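Local structure of enhancer of mrna-decapping protein 3 (Homo sapiens, 2VC8) at residues A[7-12]-A[24-30]. The protein binds single-stranded RNA and promotes mRNA decapping and degradation, its LSm domain, the part described here, probably being required for DCP1A binding and P-body targeting. Where two conformers were deposited one is given. Numbering follows the deposited sequence.
Sequences WLGSIV and QGRVSAV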
# COMPACT_ATOMS: atom_id res chain seq x y z
N TRP A 7 9.80 1.32 0.55
CA TRP A 7 8.40 1.90 0.53
C TRP A 7 7.82 2.15 1.96
O TRP A 7 6.84 2.93 2.15
CB TRP A 7 7.44 0.99 -0.24
CG TRP A 7 7.84 0.55 -1.68
CD1 TRP A 7 8.03 -0.74 -2.13
CD2 TRP A 7 8.10 1.39 -2.81
NE1 TRP A 7 8.38 -0.74 -3.46
CE2 TRP A 7 8.42 0.55 -3.90
CE3 TRP A 7 8.07 2.77 -3.01
CZ2 TRP A 7 8.75 1.06 -5.17
CZ3 TRP A 7 8.39 3.27 -4.28
CH2 TRP A 7 8.72 2.42 -5.34
N LEU A 8 8.39 1.52 2.99
CA LEU A 8 7.83 1.56 4.34
C LEU A 8 7.60 2.97 4.82
O LEU A 8 8.51 3.79 4.74
CB LEU A 8 8.71 0.79 5.32
CG LEU A 8 8.19 0.63 6.76
CD1 LEU A 8 6.92 -0.28 6.87
CD2 LEU A 8 9.29 0.12 7.66
N GLY A 9 6.38 3.28 5.26
CA GLY A 9 6.06 4.60 5.80
C GLY A 9 5.58 5.62 4.75
O GLY A 9 5.15 6.73 5.09
N SER A 10 5.76 5.31 3.49
CA SER A 10 5.18 6.16 2.46
C SER A 10 3.67 6.09 2.48
O SER A 10 3.06 5.20 3.12
CB SER A 10 5.70 5.75 1.10
OG SER A 10 5.25 4.45 0.84
N ILE A 11 3.04 7.04 1.82
CA ILE A 11 1.63 6.89 1.49
C ILE A 11 1.56 6.68 -0.02
O ILE A 11 2.17 7.39 -0.77
CB ILE A 11 0.77 8.12 1.88
CG1 ILE A 11 0.99 8.58 3.36
CG2 ILE A 11 -0.72 7.86 1.63
CD1 ILE A 11 0.19 9.83 3.76
N VAL A 12 0.83 5.65 -0.40
CA VAL A 12 0.82 5.19 -1.80
C VAL A 12 -0.59 4.95 -2.31
O VAL A 12 -1.51 4.77 -1.54
CB VAL A 12 1.67 3.90 -2.01
CG1 VAL A 12 3.09 4.14 -1.58
CG2 VAL A 12 1.05 2.70 -1.34
N GLN A 24 -5.56 3.13 -1.57
CA GLN A 24 -4.63 4.15 -1.15
C GLN A 24 -4.44 4.09 0.37
O GLN A 24 -5.38 3.84 1.10
CB GLN A 24 -5.10 5.55 -1.53
CG GLN A 24 -5.51 5.67 -2.97
CD GLN A 24 -5.60 7.10 -3.47
OE1 GLN A 24 -5.96 8.00 -2.72
NE2 GLN A 24 -5.32 7.29 -4.75
N GLY A 25 -3.22 4.26 0.84
CA GLY A 25 -2.95 4.21 2.26
C GLY A 25 -1.52 4.30 2.63
O GLY A 25 -0.64 4.27 1.78
N ARG A 26 -1.26 4.44 3.90
CA ARG A 26 0.07 4.31 4.41
C ARG A 26 0.63 2.89 4.36
O ARG A 26 -0.03 1.95 4.78
CB ARG A 26 0.02 4.83 5.85
CG ARG A 26 1.34 4.67 6.57
CD ARG A 26 2.14 5.84 6.61
NE ARG A 26 1.46 6.95 7.28
CZ ARG A 26 1.86 8.20 7.14
NH1 ARG A 26 2.90 8.51 6.37
NH2 ARG A 26 1.19 9.17 7.72
N VAL A 27 1.87 2.77 3.90
CA VAL A 27 2.59 1.49 3.86
C VAL A 27 3.08 1.16 5.27
O VAL A 27 4.00 1.84 5.80
CB VAL A 27 3.76 1.47 2.86
CG1 VAL A 27 4.47 0.14 2.88
CG2 VAL A 27 3.21 1.78 1.45
N SER A 28 2.42 0.19 5.88
CA SER A 28 2.73 -0.24 7.24
C SER A 28 3.70 -1.37 7.30
O SER A 28 4.25 -1.64 8.37
CB SER A 28 1.46 -0.66 7.95
OG SER A 28 0.73 -1.61 7.20
N ALA A 29 3.82 -2.10 6.22
CA ALA A 29 4.74 -3.25 6.17
C ALA A 29 5.18 -3.58 4.78
O ALA A 29 4.42 -3.35 3.82
CB ALA A 29 4.11 -4.53 6.93
N VAL A 30 6.39 -4.13 4.64
CA VAL A 30 6.88 -4.65 3.36
C VAL A 30 7.57 -5.98 3.68
O VAL A 30 8.47 -6.02 4.51
CB VAL A 30 7.90 -3.71 2.67
CG1 VAL A 30 8.48 -4.33 1.40
CG2 VAL A 30 7.30 -2.35 2.38
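Val27 is the bump around which 7-12 is moulded. Its CB lies 3.5 Å from Trp7 O, its CG2 3.6 Å from Val12 CG2 and 3.4 Å from Ser10 OG, so this compact, branched side chain fills the hollow between the Trp7–Ser10 turn and the start of strand 11-15. Leu39 and Ile37 close the hollow from strand 36-39. The turn is type II, and Gly9 takes the third position with a positive phi of 89°, where a CB would collide with the carbonyl oxygen of Leu8. Ser10 N (2.9 Å) and Ser10 OG (2.6 Å) both donate to Trp7 O, so the hydroxyl is satisfied although its oxygen lies against the apolar Val27. Strands 11-15 and 22-31 form an antiparallel hairpin of the Sm fold, a small, strongly bent β-sheet. Gly25 and Val12 exchange two 3.0 Å bonds, Val12 N to Gly25 O and Gly25 N to Val12 O; beyond them Val27 N reaches Ser10 O and Gly9 N reaches Val27 O, both at 2.8 Å, continuing the backbone bonding into the turn. Gly25 is almost fully extended (phi 175°, psi 172°), which glycine adopts more readily than residues with a CB; Val12 packs inward against Leu39 and Leu64. On the other face the Arg26 chain folds back over Ile11: its guanidinium lies flat on Ile11 CG1 (3.6 Å from NH1), while NH1 donates edge-on to Gly9 O at 3.1 Å. Farther along, where Ser28 and Ala29 form a classic bulge opposite Ser38, Leu8 CD1 settles 3.4 Å from Ser28 O, and Val30 CG2 touches Trp7 CB at 4.2 Å, the indole itself turning away toward Leu64 and Ile66.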